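Local coordinates for protein lysyl oxidase (Pichia pastoris, PDB 1W7C) that probably catalyses the copper-dependent oxidation of primary amines, including lysine side chains, through a topaquinone cofactor formed within its own chain, at residues 197-202 / 263-268; 202-207 / 659-664. One frame throughout, in Å; residues are numbered along the deposited sequence. Where two conformers were deposited one is given.

Contact 1 of 2, residues 197-202 / 263-268; sequences TENDAE and WTVIQR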
loop_
_atom_site.group_PDB
_atom_site.type_symbol
_atom_site.label_atom_id
_atom_site.label_comp_id
_atom_site.label_asym_id
_atom_site.label_seq_id
_atom_site.Cartn_x
_atom_site.Cartn_y
_atom_site.Cartn_z
ATOM N N THR A 197 2.122 -30.243 -20.459
ATOM C CA THR A 197 2.496 -29.111 -21.302
ATOM C C THR A 197 3.995 -29.004 -21.362
ATOM O O THR A 197 4.705 -29.589 -20.542
ATOM C CB THR A 197 1.949 -27.784 -20.768
ATOM O OG1 THR A 197 2.690 -27.397 -19.599
ATOM C CG2 THR A 197 0.494 -27.890 -20.362
ATOM N N GLU A 198 4.477 -28.225 -22.322
ATOM C CA GLU A 198 5.897 -27.975 -22.457
ATOM C C GLU A 198 6.385 -26.762 -21.650
ATOM O O GLU A 198 7.592 -26.525 -21.572
ATOM C CB GLU A 198 6.268 -27.790 -23.928
ATOM C CG GLU A 198 6.022 -26.399 -24.506
ATOM C CD GLU A 198 6.515 -26.242 -25.944
ATOM O OE1 GLU A 198 5.874 -25.482 -26.709
ATOM O OE2 GLU A 198 7.549 -26.852 -26.312
ATOM N N ASN A 199 5.463 -26.047 -21.012
ATOM C CA ASN A 199 5.783 -24.729 -20.425
ATOM C C ASN A 199 5.322 -24.582 -18.981
ATOM O O ASN A 199 5.066 -23.487 -18.506
ATOM C CB ASN A 199 5.211 -23.591 -21.290
ATOM C CG ASN A 199 3.692 -23.655 -21.420
ATOM O OD1 ASN A 199 3.104 -24.735 -21.460
ATOM N ND2 ASN A 199 3.051 -22.498 -21.440
ATOM N N ASP A 200 5.226 -25.697 -18.289
ATOM C CA ASP A 200 4.913 -25.710 -16.852
ATOM C C ASP A 200 3.530 -25.140 -16.555
ATOM O O ASP A 200 3.308 -24.646 -15.460
ATOM C CB ASP A 200 5.994 -24.919 -16.065
ATOM C CG ASP A 200 5.998 -25.243 -14.582
ATOM O OD1 ASP A 200 5.958 -26.457 -14.287
ATOM O OD2 ASP A 200 6.019 -24.372 -13.652
ATOM N N ALA A 201 2.600 -25.262 -17.504
ATOM C CA ALA A 201 1.241 -24.721 -17.373
ATOM C C ALA A 201 0.171 -25.772 -17.072
ATOM O O ALA A 201 -0.995 -25.554 -17.321
ATOM C CB ALA A 201 0.869 -23.928 -18.627
ATOM N N GLU A 202 0.590 -26.915 -16.523
ATOM C CA GLU A 202 -0.313 -28.037 -16.199
ATOM C C GLU A 202 -1.468 -27.564 -15.329
ATOM O O GLU A 202 -2.583 -28.075 -15.440
ATOM C CB GLU A 202 0.453 -29.154 -15.497
ATOM C CG GLU A 202 1.361 -29.963 -16.424
ATOM C CD GLU A 202 2.654 -29.261 -16.853
ATOM O OE1 GLU A 202 3.149 -28.328 -16.157
ATOM O OE2 GLU A 202 3.210 -29.688 -17.867
ATOM N N TRP A 263 -2.776 -19.581 -25.093
ATOM C CA TRP A 263 -3.288 -18.783 -23.971
ATOM C C TRP A 263 -2.581 -19.095 -22.640
ATOM O O TRP A 263 -2.757 -18.368 -21.653
ATOM C CB TRP A 263 -4.796 -18.950 -23.861
ATOM C CG TRP A 263 -5.244 -20.349 -23.604
ATOM C CD1 TRP A 263 -5.461 -21.327 -24.525
ATOM C CD2 TRP A 263 -5.519 -20.948 -22.322
ATOM N NE1 TRP A 263 -5.847 -22.491 -23.907
ATOM C CE2 TRP A 263 -5.895 -22.282 -22.555
ATOM C CE3 TRP A 263 -5.474 -20.492 -21.002
ATOM C CZ2 TRP A 263 -6.237 -23.157 -21.533
ATOM C CZ3 TRP A 263 -5.837 -21.353 -19.986
ATOM C CH2 TRP A 263 -6.211 -22.674 -20.253
ATOM N N THR A 264 -1.839 -20.204 -22.579
ATOM C CA THR A 264 -1.076 -20.541 -21.377
ATOM C C THR A 264 0.346 -19.971 -21.385
ATOM O O THR A 264 1.063 -20.142 -20.398
ATOM C CB THR A 264 -0.977 -22.067 -21.172
ATOM O OG1 THR A 264 -0.098 -22.630 -22.150
ATOM C CG2 THR A 264 -2.358 -22.784 -21.275
ATOM N N VAL A 265 0.787 -19.364 -22.493
ATOM C CA VAL A 265 2.177 -18.945 -22.666
ATOM C C VAL A 265 2.461 -17.551 -22.119
ATOM O O VAL A 265 1.790 -16.575 -22.458
ATOM C CB VAL A 265 2.571 -19.021 -24.171
ATOM C CG1 VAL A 265 3.979 -18.533 -24.376
ATOM C CG2 VAL A 265 2.394 -20.449 -24.689
ATOM N N ILE A 266 3.488 -17.460 -21.281
ATOM C CA ILE A 266 3.806 -16.206 -20.605
ATOM C C ILE A 266 4.548 -15.209 -21.486
ATOM O O ILE A 266 4.225 -14.044 -21.516
ATOM C CB ILE A 266 4.637 -16.473 -19.331
ATOM C CG1 ILE A 266 3.896 -17.324 -18.321
ATOM C CG2 ILE A 266 5.076 -15.136 -18.680
ATOM C CD1 ILE A 266 4.839 -17.934 -17.330
ATOM N N GLN A 267 5.588 -15.653 -22.149
ATOM C CA GLN A 267 6.510 -14.723 -22.778
ATOM C C GLN A 267 5.932 -14.125 -24.053
ATOM O O GLN A 267 4.976 -14.657 -24.625
ATOM C CB GLN A 267 7.811 -15.432 -23.036
ATOM C CG GLN A 267 7.804 -16.422 -24.198
ATOM C CD GLN A 267 7.417 -17.825 -23.779
ATOM O OE1 GLN A 267 6.938 -18.044 -22.654
ATOM N NE2 GLN A 267 7.626 -18.795 -24.687
ATOM N N ARG A 268 6.519 -13.017 -24.470
ATOM C CA ARG A 268 6.032 -12.238 -25.583
ATOM C C ARG A 268 5.948 -13.078 -26.850
ATOM O O ARG A 268 6.854 -13.858 -27.131
ATOM C CB ARG A 268 6.998 -11.087 -25.828
ATOM C CG ARG A 268 6.565 -10.155 -26.876
ATOM C CD ARG A 268 7.405 -8.933 -27.039
ATOM N NE ARG A 268 6.605 -7.847 -27.553
ATOM C CZ ARG A 268 6.285 -7.650 -28.831
ATOM N NH1 ARG A 268 6.763 -8.417 -29.810
ATOM N NH2 ARG A 268 5.474 -6.669 -29.106
HETATM O O HOH W 1 4.651 -20.101 -20.450
HETATM O O HOH W 2 0.859 -25.080 -22.971
#

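Contact 2 of 2, residues 202-207 / 659-664; sequences ENLVPT and NDLPNT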
loop_
_atom_site.group_PDB
_atom_site.type_symbol
_atom_site.label_atom_id
_atom_site.label_comp_id
_atom_site.label_asym_id
_atom_site.label_seq_id
_atom_site.Cartn_x
_atom_site.Cartn_y
_atom_site.Cartn_z
ATOM N N GLU A 202 0.590 -26.915 -16.523
ATOM C CA GLU A 202 -0.313 -28.037 -16.199
ATOM C C GLU A 202 -1.468 -27.564 -15.329
ATOM O O GLU A 202 -2.583 -28.075 -15.440
ATOM C CB GLU A 202 0.453 -29.154 -15.497
ATOM C CG GLU A 202 1.361 -29.963 -16.424
ATOM C CD GLU A 202 2.654 -29.261 -16.853
ATOM O OE1 GLU A 202 3.149 -28.328 -16.157
ATOM O OE2 GLU A 202 3.210 -29.688 -17.867
ATOM N N ASN A 203 -1.218 -26.576 -14.478
ATOM C CA ASN A 203 -2.272 -26.094 -13.580
ATOM C C ASN A 203 -3.423 -25.398 -14.300
ATOM O O ASN A 203 -4.485 -25.243 -13.710
ATOM C CB ASN A 203 -1.704 -25.120 -12.531
ATOM C CG ASN A 203 -1.263 -25.794 -11.244
ATOM O OD1 ASN A 203 -0.938 -25.116 -10.273
ATOM N ND2 ASN A 203 -1.210 -27.113 -11.236
ATOM N N LEU A 204 -3.212 -24.990 -15.555
ATOM C CA LEU A 204 -4.264 -24.378 -16.358
ATOM C C LEU A 204 -5.061 -25.387 -17.174
ATOM O O LEU A 204 -6.042 -25.016 -17.811
ATOM C CB LEU A 204 -3.661 -23.315 -17.293
ATOM C CG LEU A 204 -2.913 -22.154 -16.616
ATOM C CD1 LEU A 204 -2.495 -21.100 -17.623
ATOM C CD2 LEU A 204 -3.731 -21.509 -15.501
ATOM N N VAL A 205 -4.667 -26.663 -17.112
ATOM C CA VAL A 205 -5.361 -27.726 -17.836
ATOM C C VAL A 205 -5.696 -28.930 -16.953
ATOM O O VAL A 205 -5.339 -30.079 -17.259
ATOM C CB VAL A 205 -4.548 -28.125 -19.094
ATOM C CG1 VAL A 205 -4.709 -27.071 -20.176
ATOM C CG2 VAL A 205 -3.074 -28.294 -18.766
ATOM N N PRO A 206 -6.428 -28.669 -15.865
ATOM C CA PRO A 206 -6.989 -29.746 -15.049
ATOM C C PRO A 206 -8.121 -30.432 -15.794
ATOM O O PRO A 206 -8.963 -29.774 -16.426
ATOM C CB PRO A 206 -7.537 -29.007 -13.825
ATOM C CG PRO A 206 -7.962 -27.650 -14.356
ATOM C CD PRO A 206 -6.902 -27.350 -15.405
ATOM N N THR A 207 -8.158 -31.761 -15.718
ATOM C CA THR A 207 -9.097 -32.560 -16.533
ATOM C C THR A 207 -10.474 -32.804 -15.944
ATOM O O THR A 207 -11.369 -33.238 -16.662
ATOM C CB THR A 207 -8.498 -33.933 -16.822
ATOM O OG1 THR A 207 -8.305 -34.654 -15.597
ATOM C CG2 THR A 207 -7.124 -33.812 -17.481
ATOM N N ASN A 659 -7.334 -11.385 -15.599
ATOM C CA ASN A 659 -6.058 -10.718 -15.318
ATOM C C ASN A 659 -5.056 -11.615 -14.635
ATOM O O ASN A 659 -3.978 -11.145 -14.285
ATOM C CB ASN A 659 -6.269 -9.397 -14.535
ATOM C CG ASN A 659 -5.584 -8.232 -15.203
ATOM O OD1 ASN A 659 -5.688 -8.073 -16.441
ATOM N ND2 ASN A 659 -4.852 -7.425 -14.441
ATOM N N ASP A 660 -5.406 -12.906 -14.477
ATOM C CA ASP A 660 -4.530 -13.951 -13.974
ATOM C C ASP A 660 -4.109 -14.981 -15.047
ATOM O O ASP A 660 -3.464 -15.958 -14.711
ATOM C CB ASP A 660 -5.198 -14.649 -12.803
ATOM C CG ASP A 660 -5.435 -13.735 -11.649
ATOM O OD1 ASP A 660 -4.473 -13.558 -10.849
ATOM O OD2 ASP A 660 -6.519 -13.151 -11.510
ATOM N N LEU A 661 -4.493 -14.756 -16.301
ATOM C CA LEU A 661 -4.098 -15.632 -17.409
ATOM C C LEU A 661 -3.254 -14.880 -18.412
ATOM O O LEU A 661 -3.682 -13.827 -18.865
ATOM C CB LEU A 661 -5.315 -16.225 -18.127
ATOM C CG LEU A 661 -6.190 -17.187 -17.322
ATOM C CD1 LEU A 661 -7.405 -17.570 -18.177
ATOM C CD2 LEU A 661 -5.397 -18.377 -16.830
ATOM N N PRO A 662 -2.081 -15.380 -18.791
ATOM C CA PRO A 662 -1.528 -16.677 -18.382
ATOM C C PRO A 662 -0.983 -16.763 -16.964
ATOM O O PRO A 662 -0.857 -17.873 -16.454
ATOM C CB PRO A 662 -0.416 -16.916 -19.405
ATOM C CG PRO A 662 0.051 -15.527 -19.754
ATOM C CD PRO A 662 -1.231 -14.702 -19.770
ATOM N N ASN A 663 -0.699 -15.623 -16.341
ATOM C CA ASN A 663 -0.129 -15.591 -14.986
ATOM C C ASN A 663 -0.760 -14.476 -14.167
ATOM O O ASN A 663 -1.210 -13.458 -14.696
ATOM C CB ASN A 663 1.376 -15.288 -15.003
ATOM C CG ASN A 663 2.303 -16.510 -14.942
ATOM O OD1 ASN A 663 3.449 -16.347 -14.526
ATOM N ND2 ASN A 663 1.848 -17.690 -15.346
ATOM N N THR A 664 -0.757 -14.672 -12.852
ATOM C CA THR A 664 -1.030 -13.626 -11.890
ATOM C C THR A 664 0.082 -12.582 -11.933
ATOM O O THR A 664 1.220 -12.883 -12.223
ATOM C CB THR A 664 -1.105 -14.288 -10.503
ATOM O OG1 THR A 664 -2.236 -15.172 -10.481
ATOM C CG2 THR A 664 -1.314 -13.287 -9.394
#

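Contact 1 of 2, residues 197-202 / 263-268
Asn-199 reaches across to Thr-264 where two loops meet in the small domain built on the antiparallel sheet from strand 170-180 to strand 233-235. Segment 197-202 links strand 187-195 to strand 206-207; its partner begins with the last residues of a 3-10 turn and continues as loop. CB of Asn-199 points toward the second loop, and chi1 of 60° sets CG between the backbone N and the carbonyl carbon; the two side chains cross at about a right angle. CG comes to 4.0 Å from Thr-264 OG1. Beyond it the amide forks: OD1 accepts a hydrogen bond from a water that also donates to Thr-264 OG1, whereas ND2 gives OG1 a direct bond of 3.2 Å. That bond is nearly straight (165°) and its acceptor lies almost in the amide plane. ND2 also donates to a second water, 3.0 Å away, which accepts the backbone N-H of Ile-266. Asn-199 ND2 lies 3.9 Å from Val-265 CG2. Thr-264 OG1 is further bonded to the carbonyl of Leu-261, which makes it a shared node of three hydrogen bonds. A leucine in place of Asn-199 would probably leave both waters without their amide partner and Thr-264 OG1 without its direct donor. The backbone carbonyl of Asn-199 meets the Tyr-418 hydroxyl of the second subunit, and that of Ile-266 meets Arg-687 there, so this junction borders the dimer interface. Beside the polar bridge is a small apolar touch: Ala-201 CB against Thr-264 CB at 3.7 Å.

Contact 2 of 2, residues 202-207 / 659-664
Leu-204 and Leu-661 meet with matching torsions: in each, CG is anti to the carbonyl carbon and beside the backbone N (chi1 -59° and -65°), and CD1 is extended away from CA, leaving CD2 as the side branch. The two side chains slide past each other in opposite directions, and the branches touch, Leu-204 CD2 to Leu-661 CD2 at 3.8 Å. CD1 of Leu-204 lies 4.1 Å from the same Leu-661 methyl and passes on to Pro-662, where it rests 3.8 Å from the carbonyl oxygen.

Each leucine is presented by a tight turn. Leu-204 sits in a 3-10 turn closed by Val-205 N to Glu-202 O (3.0 Å), just before strand 206-207. Leu-661 precedes a cis peptide bond to Pro-662, in the loop between strands 642-654 and 670-678 of the large catalytic domain of copper amine oxidases. That loop is braced from within. Asn-663 ND2 gives Pro-662 O a 2.9 Å bond, almost straight at 175°, approaching from above the carbonyl plane. Thr-664 OG1 donates to Asp-660 OD1 over 2.8 Å, on the anti lone pair, and the same oxygen is hydrogen-bonded to NE2 of the copper ligand His-654. Asp-660 is thus in the second shell of the copper site, consistent with a part in positioning the His-654 ring. The side chain of Leu-204 itself is about 11 Å from the copper ion.

No hydrogen bond spans the two segments. Where the two domains meet here, buried methyls make the contact through van der Waals forces, which implies a fit of shape without direction or charge; the polar Pro-662 oxygen has its hydrogen bond from Asn-663 ND2.

The centres of the two contacts lie about 9 Å apart, on the same side of the chain's centre, and Glu-202 belongs to both. Along the sequence their segments alternate: 197-202 and 202-207 follow each other, then come 263-268 and, far later, 659-664. Contact 1 ties the small domain's loops to one another; contact 2 leads from the same loop into the catalytic domain. They also touch directly, Trp-263 CH2 packing 3.4 Å from Leu-204 O and Val-265 O equally close to Pro-662 CG. Both border the second subunit, so one continuous patch joins the small domain, the loop that follows the copper ligand His-654 in sequence and the dimer interface.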